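Local coordinates for toxin secretion ATP-binding protein (Vibrio parahaemolyticus RIMD 2210633, PDB 3B79), which probably exports substrates across the cell membrane as an ABC transporter of the bacteriocin-exporter type, represented here by its N-terminal peptidase C39-like domain, at residues 4-14 and 97-105; 62-72 and 82-90. All blocks are in the same frame, centred on the assembly; numbering follows the deposited sequence.

How the contacts relate
Contact 1 sets helix 7-18 of the peptidase C39-like domain against the loop following strand 93-97. In contact 2, the segment leading into strand 72-76 packs along strand 80-88. Their centres are about 16 Å apart, but Thr97 of contact 1 joins them. Its OG1 lies 2.9 Å from Asn85 ND2, and its O lies 2.9 Å from Val83 N, both probable hydrogen bonds to residues of contact 2. Tyr14 packs on Asn85 from the helix side, its OH 3.2 Å from Asn85 OD1. Papain-like peptidases carry their catalytic cysteine at the start of the corresponding helix; helix 7-18 contains no cysteine, so this domain probably lacks that activity.

Contact 1 (4-14 and 97-105); sequences MKDPLLNSLIY and TTLESGMVP
The first turns of helix 7-18 run past loop 97-105 with the backbones closest at two places, Pro7 beside Leu99 and Tyr14 beside Met103, where the CA atoms of the latter pair are 6.0 Å apart. This is the first helix of a papain-like fold, leaning on a loop that leaves the antiparallel sheet. Asp6 caps the helix by accepting Leu9 N on OD1, while its OD2 takes the backbone N of Leu39. Leu99 packs beside the first turn, its two methyls dividing the work: CD2 lies 3.5 Å from Lys5 O and CD1 meets Asn10 CB. Met103, long and flexible, folds back over the helix, its chain bent at the second and third torsions. Its SE lies 5.5 Å from the centroid of the Tyr14 ring, an oblique Met-aromatic contact, and its CE lies 3.6 Å from Asn10 O. With CG anti to the backbone N (chi1 176°), the Tyr14 ring extends from the helix alongside the loop. Thr97 OG1, bonded to Asn85, sits over one face near the rim, whereas Met103 O meets the ring edge, 3.5 Å from Tyr14 CE1. Gly102, in the second position of the type II' turn from Ser101 to Val104, has phi 79°, a value that favours glycine. Thr98 and Ser101 brace the loop, each hydroxyl accepting the other's backbone N-H. A water bridges the two segments, donating to Thr97 O at 2.8 Å and bonded to Ser11 OG, also at 2.8 Å.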
HETATM    1  N   MSE A   4       6.747   2.937  13.062  0.50 28.44           N
HETATM    2  CA  MSE A   4       7.064   2.654  11.657  0.50 27.38           C
HETATM    3  C   MSE A   4       7.403   3.951  10.916  0.50 25.95           C
HETATM    4  O   MSE A   4       6.698   4.947  11.069  0.50 25.83           O
HETATM    5  CB  MSE A   4       5.878   1.965  10.981  0.50 28.58           C
HETATM    6  CG  MSE A   4       6.062   1.722   9.507  0.40 29.60           C
HETATM    7 SE   MSE A   4       7.177   0.199   9.094  0.30 32.95          SE
HETATM    8  CE  MSE A   4       5.946  -1.154   9.748  0.50 31.62           C
ATOM      9  N   LYS A   5       8.481   3.942  10.127  0.50 23.83           N
ATOM     10  CA  LYS A   5       8.859   5.102   9.293  0.50 22.06           C
ATOM     11  C   LYS A   5       8.840   4.824   7.790  0.50 19.79           C
ATOM     12  O   LYS A   5       8.898   5.751   6.981  0.50 19.28           O
ATOM     13  CB  LYS A   5      10.241   5.630   9.648  0.50 23.64           C
ATOM     14  CG  LYS A   5      11.132   4.591  10.263  0.50 24.90           C
ATOM     15  CD  LYS A   5      11.212   4.819  11.785  0.50 26.47           C
ATOM     16  CE  LYS A   5      11.941   3.680  12.503  0.50 26.60           C
ATOM     17  NZ  LYS A   5      12.974   3.018  11.626  0.50 24.07           N
ATOM     18  N   ASP A   6       8.760   3.553   7.423  1.00 16.29           N
ATOM     19  CA  ASP A   6       8.843   3.156   6.022  1.00 15.70           C
ATOM     20  C   ASP A   6       7.386   3.045   5.507  1.00 14.43           C
ATOM     21  O   ASP A   6       6.676   2.110   5.879  1.00 13.70           O
ATOM     22  CB  ASP A   6       9.577   1.824   5.978  1.00 14.82           C
ATOM     23  CG  ASP A   6       9.698   1.285   4.563  1.00 15.70           C
ATOM     24  OD1 ASP A   6       8.904   1.668   3.685  1.00 16.89           O
ATOM     25  OD2 ASP A   6      10.575   0.454   4.344  1.00 17.41           O
ATOM     26  N   PRO A   7       6.936   3.977   4.657  1.00 14.44           N
ATOM     27  CA  PRO A   7       5.520   3.927   4.259  1.00 14.29           C
ATOM     28  C   PRO A   7       5.148   2.672   3.451  1.00 12.93           C
ATOM     29  O   PRO A   7       4.055   2.155   3.642  1.00 12.03           O
ATOM     30  CB  PRO A   7       5.343   5.173   3.372  1.00 17.12           C
ATOM     31  CG  PRO A   7       6.593   5.876   3.351  1.00 17.27           C
ATOM     32  CD  PRO A   7       7.658   5.140   4.104  1.00 15.73           C
ATOM     33  N   LEU A   8       6.002   2.213   2.531  1.00 11.88           N
ATOM     34  CA  LEU A   8       5.681   1.045   1.735  1.00 11.89           C
ATOM     35  C   LEU A   8       5.647  -0.195   2.601  1.00 10.99           C
ATOM     36  O   LEU A   8       4.803  -1.077   2.394  1.00 11.68           O
ATOM     37  CB  LEU A   8       6.666   0.859   0.573  1.00 13.84           C
ATOM     38  CG  LEU A   8       6.405   1.576  -0.741  1.00 16.96           C
ATOM     39  CD1 LEU A   8       7.557   1.246  -1.624  1.00 20.03           C
ATOM     40  CD2 LEU A   8       5.076   1.192  -1.387  1.00 16.01           C
ATOM     41  N   LEU A   9       6.569  -0.302   3.550  1.00 11.79           N
ATOM     42  CA  LEU A   9       6.568  -1.430   4.472  1.00 11.32           C
ATOM     43  C   LEU A   9       5.295  -1.392   5.328  1.00 11.28           C
ATOM     44  O   LEU A   9       4.655  -2.437   5.542  1.00 11.86           O
ATOM     45  CB  LEU A   9       7.836  -1.408   5.358  1.00 12.80           C
ATOM     46  CG  LEU A   9       7.966  -2.607   6.329  1.00 14.25           C
ATOM     47  CD1 LEU A   9       7.902  -3.952   5.619  1.00 16.00           C
ATOM     48  CD2 LEU A   9       9.309  -2.478   7.102  1.00 16.04           C
ATOM     49  N   ASN A  10       4.900  -0.204   5.806  1.00 10.75           N
ATOM     50  CA  ASN A  10       3.660  -0.119   6.572  1.00 10.71           C
ATOM     51  C   ASN A  10       2.483  -0.622   5.732  1.00  9.62           C
ATOM     52  O   ASN A  10       1.615  -1.379   6.208  1.00 10.71           O
ATOM     53  CB  ASN A  10       3.415   1.336   7.020  1.00 11.44           C
ATOM     54  CG  ASN A  10       2.268   1.454   8.015  1.00 11.91           C
ATOM     55  OD1 ASN A  10       1.092   1.800   7.652  1.00 14.79           O
ATOM     56  ND2 ASN A  10       2.551   1.097   9.236  1.00 12.86           N
ATOM     57  N   SER A  11       2.432  -0.174   4.477  1.00  9.89           N
ATOM     58  CA  SER A  11       1.320  -0.573   3.613  1.00 10.23           C
ATOM     59  C   SER A  11       1.324  -2.096   3.380  1.00  9.85           C
ATOM     60  O   SER A  11       0.279  -2.748   3.406  1.00 10.30           O
ATOM     61  CB  SER A  11       1.410   0.165   2.261  1.00 10.54           C
ATOM     62  OG  SER A  11       1.321   1.567   2.456  1.00 10.51           O
ATOM     63  N   LEU A  12       2.517  -2.670   3.155  1.00 10.23           N
ATOM     64  CA  LEU A  12       2.605  -4.107   2.901  1.00 11.16           C
ATOM     65  C   LEU A  12       2.223  -4.910   4.141  1.00 11.32           C
ATOM     66  O   LEU A  12       1.554  -5.943   4.024  1.00 11.35           O
ATOM     67  CB  LEU A  12       4.048  -4.450   2.495  1.00 11.84           C
ATOM     68  CG  LEU A  12       4.302  -5.927   2.233  1.00 14.38           C
ATOM     69  CD1 LEU A  12       3.436  -6.461   1.085  1.00 15.54           C
ATOM     70  CD2 LEU A  12       5.808  -6.171   1.962  1.00 14.52           C
ATOM     71  N   ILE A  13       2.642  -4.449   5.315  0.60 10.82           N
ATOM     72  CA  ILE A  13       2.294  -5.146   6.571  0.60 10.74           C
ATOM     73  C   ILE A  13       0.805  -5.127   6.746  0.60 11.09           C
ATOM     74  O   ILE A  13       0.216  -6.167   7.112  0.60  9.59           O
ATOM     75  CB  ILE A  13       3.008  -4.492   7.762  0.60 10.91           C
ATOM     76  CG1 ILE A  13       4.489  -4.925   7.755  0.60 11.18           C
ATOM     77  CG2 ILE A  13       2.319  -4.856   9.130  0.60 12.26           C
ATOM     78  CD1 ILE A  13       4.767  -6.318   8.170  0.60 17.97           C
ATOM     79  N   TYR A  14       0.166  -3.992   6.484  1.00 11.08           N
ATOM     80  CA  TYR A  14      -1.304  -3.930   6.606  1.00 10.84           C
ATOM     81  C   TYR A  14      -1.928  -4.987   5.684  1.00 10.19           C
ATOM     82  O   TYR A  14      -2.798  -5.761   6.119  1.00 10.93           O
ATOM     83  CB  TYR A  14      -1.867  -2.530   6.256  1.00 11.03           C
ATOM     84  CG  TYR A  14      -3.371  -2.559   6.297  1.00 10.97           C
ATOM     85  CD1 TYR A  14      -4.048  -2.306   7.483  1.00 12.59           C
ATOM     86  CD2 TYR A  14      -4.103  -2.945   5.174  1.00 11.25           C
ATOM     87  CE1 TYR A  14      -5.429  -2.411   7.520  1.00 12.91           C
ATOM     88  CE2 TYR A  14      -5.482  -3.078   5.226  1.00 12.08           C
ATOM     89  CZ  TYR A  14      -6.148  -2.818   6.418  1.00 12.58           C
ATOM     90  OH  TYR A  14      -7.551  -2.962   6.422  1.00 15.84           O
ATOM     91  N   THR A  97      -5.196   3.580   4.580  1.00 10.37           N
ATOM     92  CA  THR A  97      -4.420   3.299   5.775  1.00 10.34           C
ATOM     93  C   THR A  97      -3.068   3.917   5.517  1.00  9.81           C
ATOM     94  O   THR A  97      -2.387   3.564   4.543  1.00 10.12           O
ATOM     95  CB  THR A  97      -4.336   1.794   6.049  1.00 10.82           C
ATOM     96  OG1 THR A  97      -5.653   1.243   6.037  1.00 11.89           O
ATOM     97  CG2 THR A  97      -3.729   1.478   7.400  1.00 12.30           C
ATOM     98  N   THR A  98      -2.673   4.848   6.383  1.00 11.51           N
ATOM     99  CA  THR A  98      -1.477   5.648   6.132  1.00 12.10           C
ATOM    100  C   THR A  98      -0.412   5.365   7.174  1.00 11.76           C
ATOM    101  O   THR A  98      -0.662   4.730   8.200  1.00 12.18           O
ATOM    102  CB  THR A  98      -1.799   7.146   6.152  1.00 12.45           C
ATOM    103  OG1 THR A  98      -2.149   7.533   7.500  1.00 13.17           O
ATOM    104  CG2 THR A  98      -2.963   7.473   5.204  1.00 14.24           C
ATOM    105  N   LEU A  99       0.810   5.890   6.955  1.00 12.93           N
ATOM    106  CA  LEU A  99       1.825   5.703   7.951  1.00 14.78           C
ATOM    107  C   LEU A  99       1.396   6.293   9.310  1.00 13.56           C
ATOM    108  O   LEU A  99       1.669   5.690  10.365  1.00 15.48           O
ATOM    109  CB  LEU A  99       3.106   6.390   7.475  1.00 16.61           C
ATOM    110  CG  LEU A  99       4.372   6.044   8.236  1.00 18.70           C
ATOM    111  CD1 LEU A  99       4.675   4.553   8.236  1.00 19.27           C
ATOM    112  CD2 LEU A  99       5.569   6.808   7.608  1.00 19.17           C
ATOM    113  N   GLU A 100       0.685   7.427   9.272  1.00 12.23           N
ATOM    114  CA  GLU A 100       0.239   8.052  10.533  1.00 11.46           C
ATOM    115  C   GLU A 100      -0.904   7.298  11.181  1.00 11.59           C
ATOM    116  O   GLU A 100      -0.942   7.208  12.413  1.00 13.06           O
ATOM    117  CB  GLU A 100      -0.203   9.492  10.275  1.00 12.06           C
ATOM    118  CG  GLU A 100       0.871  10.344   9.633  1.00 12.57           C
ATOM    119  CD  GLU A 100       0.734  10.447   8.092  1.00 12.66           C
ATOM    120  OE1 GLU A 100       0.114   9.574   7.455  1.00 14.35           O
ATOM    121  OE2 GLU A 100       1.248  11.428   7.527  1.00 15.52           O
ATOM    122  N   SER A 101      -1.807   6.720  10.383  1.00 10.95           N
ATOM    123  CA  SER A 101      -2.943   5.973  10.960  1.00 11.14           C
ATOM    124  C   SER A 101      -2.513   4.586  11.419  1.00 10.83           C
ATOM    125  O   SER A 101      -3.245   3.912  12.155  1.00 12.27           O
ATOM    126  CB  SER A 101      -4.155   5.927  10.016  1.00 11.16           C
ATOM    127  OG  SER A 101      -4.019   4.956   8.983  1.00 10.92           O
ATOM    128  N   GLY A 102      -1.351   4.129  10.941  1.00 12.01           N
ATOM    129  CA  GLY A 102      -0.762   2.876  11.375  1.00 12.35           C
ATOM    130  C   GLY A 102      -1.425   1.696  10.686  1.00 11.80           C
ATOM    131  O   GLY A 102      -1.239   1.485   9.486  1.00 12.68           O
HETATM  132  N   MSE A 103      -2.230   0.954  11.454  1.00 11.63           N
HETATM  133  CA  MSE A 103      -2.992  -0.158  10.970  1.00 10.98           C
HETATM  134  C   MSE A 103      -4.489   0.136  10.902  1.00 11.26           C
HETATM  135  O   MSE A 103      -5.248  -0.763  10.548  1.00 12.60           O
HETATM  136  CB  MSE A 103      -2.755  -1.381  11.879  1.00 13.16           C
HETATM  137  CG  MSE A 103      -1.321  -1.913  11.886  1.00 13.27           C
HETATM  138 SE   MSE A 103      -0.820  -2.701  10.138  0.70 13.61          SE
HETATM  139  CE  MSE A 103       0.562  -1.469   9.650  1.00 16.12           C
ATOM    140  N   VAL A 104      -4.918   1.379  11.191  1.00 10.95           N
ATOM    141  CA  VAL A 104      -6.330   1.705  11.243  1.00 10.52           C
ATOM    142  C   VAL A 104      -6.719   2.469   9.978  1.00 10.22           C
ATOM    143  O   VAL A 104      -6.197   3.543   9.721  1.00 10.95           O
ATOM    144  CB  VAL A 104      -6.628   2.580  12.473  1.00 11.47           C
ATOM    145  CG1 VAL A 104      -8.106   2.962  12.537  1.00 12.85           C
ATOM    146  CG2 VAL A 104      -6.199   1.865  13.794  1.00 12.98           C
ATOM    147  N   PRO A 105      -7.648   1.934   9.192  1.00 10.29           N
ATOM    148  CA  PRO A 105      -8.126   2.697   8.025  1.00 10.48           C
ATOM    149  C   PRO A 105      -8.870   3.937   8.491  1.00 10.32           C
ATOM    150  O   PRO A 105      -9.623   3.895   9.498  1.00 11.58           O
ATOM    151  CB  PRO A 105      -9.053   1.698   7.297  1.00 12.01           C
ATOM    152  CG  PRO A 105      -8.592   0.332   7.793  1.00 12.69           C
ATOM    153  CD  PRO A 105      -8.264   0.589   9.264  1.00 12.09           C
TER
HETATM  154  O   HOH W   1       0.238   2.535   4.851  1.00 12.86           O

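Contact 2 (62-72 and 82-90); sequences LEKISSLILPA and CVLNSINME
A cis peptide bond joins Leu70 to Pro71 just where this segment meets strand 80-88, and the residues on either side of it both lie against the strand. Proline is the residue that most readily accepts a cis link, and its compact ring also fits here: Pro71 CB touches Val83 CG1 at 3.5 Å. Its CA-H points at Leu84 O, with a CA to O distance of 3.2 Å and an angle of 138° at the hydrogen. That same carbonyl accepts Ala72 N at 3.1 Å, and Leu84 N returns a bond to Ala72 O at 2.8 Å. Ala72 and Leu84 thus form an antiparallel hydrogen-bonded pair.

Leu70 lies over the strand. With CG beside its backbone N (chi1 -62°), it divides its branches: CD1 comes within 3.5 Å of Asn85 O, while CD2 reaches Leu84 CD2 at 3.9 Å. Leu84 extends CG anti to its own N (chi1 180°), and its CD2 methyl lies between Leu70 CD2 and Leu62 CD1, an apolar contact that suits leucine. Farther along, Leu62 CG meets Ile87 CD1 at 3.9 Å, and Leu62 also packs on Leu114 of helix 110-116. At the surface, Glu63 runs extended to Met89 and crosses its bent chain at about a right angle; Glu63 OE1 lies 3.8 Å from Met89 CE, a contact of the methyl end with the carboxylate.

Asn85 points its CB away from segment 62-72. With Ser86 it faces Glu95, making a classic beta bulge in strand 80-88. The pairing of Ala72 with Leu84 belongs to the hairpin of strands 72-76 and 80-88, in the central antiparallel sheet of this peptidase C39-like domain.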
ATOM      1  N   LEU A  62      -6.908   6.971 -10.479  1.00 10.68           N
ATOM      2  CA  LEU A  62      -7.451   6.530  -9.170  1.00 10.87           C
ATOM      3  C   LEU A  62      -8.869   5.971  -9.302  1.00 11.29           C
ATOM      4  O   LEU A  62      -9.203   4.945  -8.718  1.00 11.93           O
ATOM      5  CB  LEU A  62      -7.414   7.721  -8.187  1.00 11.44           C
ATOM      6  CG  LEU A  62      -7.864   7.348  -6.757  1.00 12.06           C
ATOM      7  CD1 LEU A  62      -6.898   6.389  -6.102  1.00 14.48           C
ATOM      8  CD2 LEU A  62      -7.962   8.665  -5.943  1.00 14.98           C
ATOM      9  N   GLU A  63      -9.698   6.702 -10.042  1.00 11.13           N
ATOM     10  CA  GLU A  63     -11.125   6.349 -10.143  1.00 12.30           C
ATOM     11  C   GLU A  63     -11.371   5.190 -11.111  1.00 12.11           C
ATOM     12  O   GLU A  63     -12.527   4.741 -11.248  1.00 12.70           O
ATOM     13  CB  GLU A  63     -11.933   7.576 -10.556  1.00 13.78           C
ATOM     14  CG  GLU A  63     -11.889   8.631  -9.388  1.00 16.35           C
ATOM     15  CD  GLU A  63     -12.644   9.916  -9.685  1.00 18.27           C
ATOM     16  OE1 GLU A  63     -13.441   9.964 -10.644  1.00 24.28           O
ATOM     17  OE2 GLU A  63     -12.446  10.898  -8.942  1.00 24.03           O
ATOM     18  N   LYS A  64     -10.307   4.650 -11.719  1.00 11.33           N
ATOM     19  CA  LYS A  64     -10.419   3.457 -12.556  1.00 12.24           C
ATOM     20  C   LYS A  64     -10.016   2.181 -11.829  1.00 13.04           C
ATOM     21  O   LYS A  64     -10.186   1.081 -12.371  1.00 16.23           O
ATOM     22  CB  LYS A  64      -9.590   3.628 -13.838  1.00 13.09           C
ATOM     23  CG  LYS A  64     -10.019   4.857 -14.682  1.00 19.14           C
ATOM     24  CD  LYS A  64     -11.379   4.786 -15.212  1.00 22.02           C
ATOM     25  CE  LYS A  64     -11.687   5.795 -16.288  1.00 23.58           C
ATOM     26  NZ  LYS A  64     -12.609   6.770 -15.765  1.00 26.73           N
ATOM     27  N   ILE A  65      -9.510   2.304 -10.612  1.00 12.17           N
ATOM     28  CA  ILE A  65      -9.102   1.123  -9.827  1.00 12.80           C
ATOM     29  C   ILE A  65     -10.403   0.456  -9.302  1.00 13.51           C
ATOM     30  O   ILE A  65     -11.226   1.126  -8.664  1.00 15.23           O
ATOM     31  CB  ILE A  65      -8.126   1.525  -8.662  1.00 13.56           C
ATOM     32  CG1 ILE A  65      -6.830   2.142  -9.236  1.00 12.54           C
ATOM     33  CG2 ILE A  65      -7.839   0.289  -7.793  1.00 15.39           C
ATOM     34  CD1 ILE A  65      -5.924   2.675  -8.172  1.00 14.33           C
ATOM     35  N   SER A  66     -10.581  -0.839  -9.599  0.50 12.60           N
ATOM     36  CA  SER A  66     -11.778  -1.584  -9.158  0.50 11.75           C
ATOM     37  C   SER A  66     -11.799  -1.788  -7.643  0.50 11.68           C
ATOM     38  O   SER A  66     -10.812  -2.230  -7.056  0.50 12.07           O
ATOM     39  CB  SER A  66     -11.799  -2.978  -9.819  0.50 11.78           C
ATOM     40  OG  SER A  66     -12.877  -3.802  -9.334  0.50 10.57           O
ATOM     41  N   SER A  67     -12.971  -1.582  -7.053  0.50 10.85           N
ATOM     42  CA  SER A  67     -13.158  -1.946  -5.655  0.50 10.50           C
ATOM     43  C   SER A  67     -12.775  -3.403  -5.406  0.50 10.82           C
ATOM     44  O   SER A  67     -12.255  -3.759  -4.351  0.50 10.82           O
ATOM     45  CB  SER A  67     -14.601  -1.683  -5.249  0.50 11.35           C
ATOM     46  OG  SER A  67     -15.472  -2.544  -5.906  0.60 11.96           O
ATOM     47  N   LEU A  68     -13.020  -4.249  -6.409  1.00 11.00           N
ATOM     48  CA  LEU A  68     -12.823  -5.682  -6.266  1.00 11.75           C
ATOM     49  C   LEU A  68     -11.398  -6.056  -5.910  1.00 10.95           C
ATOM     50  O   LEU A  68     -11.188  -7.102  -5.264  1.00 13.56           O
ATOM     51  CB  LEU A  68     -13.213  -6.443  -7.558  1.00 12.52           C
ATOM     52  CG  LEU A  68     -14.725  -6.527  -7.777  1.00 13.13           C
ATOM     53  CD1 LEU A  68     -15.136  -6.942  -9.138  1.00 15.50           C
ATOM     54  CD2 LEU A  68     -15.214  -7.611  -6.843  1.00 18.84           C
ATOM     55  N   ILE A  69     -10.401  -5.220  -6.284  1.00 10.36           N
ATOM     56  CA  ILE A  69      -9.019  -5.649  -6.013  1.00 11.87           C
ATOM     57  C   ILE A  69      -8.499  -5.135  -4.684  1.00 10.78           C
ATOM     58  O   ILE A  69      -7.378  -5.506  -4.281  1.00 12.71           O
ATOM     59  CB  ILE A  69      -8.027  -5.176  -7.130  1.00 11.64           C
ATOM     60  CG1 ILE A  69      -7.778  -3.655  -7.134  1.00 13.32           C
ATOM     61  CG2 ILE A  69      -8.436  -5.748  -8.467  1.00 13.57           C
ATOM     62  CD1 ILE A  69      -6.470  -3.284  -7.816  1.00 15.28           C
ATOM     63  N   LEU A  70      -9.298  -4.337  -3.987  1.00 10.24           N
ATOM     64  CA  LEU A  70      -8.783  -3.685  -2.785  1.00 10.31           C
ATOM     65  C   LEU A  70      -8.678  -4.708  -1.647  1.00 11.68           C
ATOM     66  O   LEU A  70      -9.449  -5.662  -1.609  1.00 12.46           O
ATOM     67  CB  LEU A  70      -9.705  -2.523  -2.460  1.00 11.46           C
ATOM     68  CG  LEU A  70      -9.760  -1.449  -3.559  1.00 10.29           C
ATOM     69  CD1 LEU A  70     -10.716  -0.299  -3.095  1.00 12.71           C
ATOM     70  CD2 LEU A  70      -8.413  -0.894  -3.970  1.00 11.51           C
ATOM     71  N   PRO A  71      -7.762  -4.514  -0.691  1.00 10.78           N
ATOM     72  CA  PRO A  71      -6.869  -3.333  -0.568  1.00 10.14           C
ATOM     73  C   PRO A  71      -5.703  -3.349  -1.577  1.00 10.02           C
ATOM     74  O   PRO A  71      -5.116  -4.407  -1.877  1.00 10.68           O
ATOM     75  CB  PRO A  71      -6.307  -3.475   0.863  1.00 11.49           C
ATOM     76  CG  PRO A  71      -6.356  -4.960   1.136  1.00 12.68           C
ATOM     77  CD  PRO A  71      -7.683  -5.438   0.467  1.00 12.12           C
ATOM     78  N   ALA A  72      -5.388  -2.159  -2.079  1.00  9.62           N
ATOM     79  CA  ALA A  72      -4.251  -1.957  -3.007  1.00  8.85           C
ATOM     80  C   ALA A  72      -3.255  -1.023  -2.360  1.00  9.00           C
ATOM     81  O   ALA A  72      -3.583  -0.324  -1.381  1.00 10.26           O
ATOM     82  CB  ALA A  72      -4.735  -1.373  -4.304  1.00 10.68           C
ATOM     83  N   CYS A  82       0.272   4.622   0.527  1.00 10.62           N
ATOM     84  CA  CYS A  82      -0.772   4.252   1.472  1.00 10.66           C
ATOM     85  C   CYS A  82      -1.514   3.028   0.965  1.00 10.10           C
ATOM     86  O   CYS A  82      -1.349   2.617  -0.192  1.00 11.57           O
ATOM     87  CB  CYS A  82      -1.769   5.390   1.759  1.00 12.15           C
ATOM     88  SG  CYS A  82      -2.805   5.858   0.337  1.00 12.90           S
ATOM     89  N   VAL A  83      -2.304   2.424   1.845  1.00  9.38           N
ATOM     90  CA  VAL A  83      -3.243   1.412   1.408  1.00  8.79           C
ATOM     91  C   VAL A  83      -4.524   2.133   0.984  1.00  9.90           C
ATOM     92  O   VAL A  83      -4.991   3.032   1.697  1.00 10.60           O
ATOM     93  CB  VAL A  83      -3.594   0.414   2.534  1.00  9.53           C
ATOM     94  CG1 VAL A  83      -4.524  -0.681   2.053  1.00 11.07           C
ATOM     95  CG2 VAL A  83      -2.293  -0.199   3.072  1.00 11.71           C
ATOM     96  N   LEU A  84      -5.113   1.714  -0.138  1.00  8.91           N
ATOM     97  CA  LEU A  84      -6.464   2.120  -0.498  1.00  8.82           C
ATOM     98  C   LEU A  84      -7.382   0.976  -0.095  1.00  9.50           C
ATOM     99  O   LEU A  84      -7.299  -0.143  -0.643  1.00  9.24           O
ATOM    100  CB  LEU A  84      -6.584   2.352  -2.025  1.00  9.50           C
ATOM    101  CG  LEU A  84      -7.987   2.777  -2.462  1.00 10.10           C
ATOM    102  CD1 LEU A  84      -8.446   4.092  -1.782  1.00 11.42           C
ATOM    103  CD2 LEU A  84      -8.024   2.957  -4.021  1.00 10.95           C
ATOM    104  N   ASN A  85      -8.279   1.273   0.851  1.00 10.37           N
ATOM    105  CA  ASN A  85      -9.210   0.258   1.348  1.00 11.35           C
ATOM    106  C   ASN A  85     -10.557   0.309   0.626  1.00 11.98           C
ATOM    107  O   ASN A  85     -11.151  -0.743   0.350  1.00 13.40           O
ATOM    108  CB  ASN A  85      -9.445   0.488   2.848  1.00 11.68           C
ATOM    109  CG  ASN A  85      -8.138   0.411   3.671  1.00 11.60           C
ATOM    110  OD1 ASN A  85      -7.742  -0.667   4.147  1.00 17.01           O
ATOM    111  ND2 ASN A  85      -7.517   1.505   3.883  1.00 11.63           N
ATOM    112  N   SER A  86     -11.034   1.511   0.287  1.00 12.43           N
ATOM    113  CA  SER A  86     -12.302   1.691  -0.441  1.00 12.72           C
ATOM    114  C   SER A  86     -12.420   3.126  -0.923  1.00 11.87           C
ATOM    115  O   SER A  86     -11.722   4.000  -0.417  1.00 11.91           O
ATOM    116  CB  SER A  86     -13.520   1.325   0.422  1.00 14.60           C
ATOM    117  OG  SER A  86     -13.696   2.223   1.496  1.00 18.33           O
ATOM    118  N   ILE A  87     -13.307   3.363  -1.891  1.00 13.73           N
ATOM    119  CA  ILE A  87     -13.677   4.719  -2.329  1.00 14.31           C
ATOM    120  C   ILE A  87     -15.174   4.827  -2.439  1.00 14.89           C
ATOM    121  O   ILE A  87     -15.811   3.926  -3.001  1.00 17.30           O
ATOM    122  CB  ILE A  87     -13.046   5.209  -3.681  1.00 15.00           C
ATOM    123  CG1 ILE A  87     -11.533   5.334  -3.580  1.00 15.22           C
ATOM    124  CG2 ILE A  87     -13.673   6.548  -4.157  1.00 16.81           C
ATOM    125  CD1 ILE A  87     -10.835   5.709  -4.911  1.00 16.50           C
ATOM    126  N   ASN A  88     -15.731   5.887  -1.873  1.00 16.21           N
ATOM    127  CA  ASN A  88     -17.139   6.184  -2.023  1.00 16.63           C
ATOM    128  C   ASN A  88     -17.307   7.403  -2.955  1.00 17.14           C
ATOM    129  O   ASN A  88     -16.995   8.523  -2.570  1.00 16.25           O
ATOM    130  CB  ASN A  88     -17.751   6.404  -0.627  1.00 17.77           C
ATOM    131  CG  ASN A  88     -19.278   6.549  -0.685  1.00 20.51           C
ATOM    132  OD1 ASN A  88     -19.810   7.085  -1.658  1.00 22.42           O
ATOM    133  ND2 ASN A  88     -19.971   6.085   0.346  1.00 23.60           N
HETATM  134  N   MSE A  89     -17.789   7.180  -4.187  1.00 18.14           N
HETATM  135  CA  MSE A  89     -17.936   8.259  -5.162  1.00 19.04           C
HETATM  136  C   MSE A  89     -19.130   9.158  -4.898  1.00 20.22           C
HETATM  137  O   MSE A  89     -19.198  10.251  -5.455  1.00 21.46           O
HETATM  138  CB  MSE A  89     -17.976   7.711  -6.603  1.00 19.20           C
HETATM  139  CG  MSE A  89     -16.633   7.110  -7.073  1.00 19.98           C
HETATM  140 SE   MSE A  89     -15.207   8.394  -7.054  0.60 21.75          SE
HETATM  141  CE  MSE A  89     -16.104   9.904  -7.945  1.00 24.30           C
ATOM    142  N   GLU A  90     -20.069   8.695  -4.073  0.50 20.49           N
ATOM    143  CA  GLU A  90     -21.232   9.513  -3.712  0.50 21.26           C
ATOM    144  C   GLU A  90     -20.793  10.553  -2.712  0.50 20.37           C
ATOM    145  O   GLU A  90     -21.036  11.755  -2.915  0.50 20.62           O
ATOM    146  CB  GLU A  90     -22.369   8.671  -3.119  0.50 22.30           C
ATOM    147  CG  GLU A  90     -23.636   9.484  -2.767  0.50 25.01           C
ATOM    148  CD  GLU A  90     -24.433   9.976  -3.976  0.50 30.41           C
ATOM    149  OE1 GLU A  90     -24.162   9.528  -5.117  0.50 30.64           O
ATOM    150  OE2 GLU A  90     -25.355  10.808  -3.772  0.50 32.48           O
TER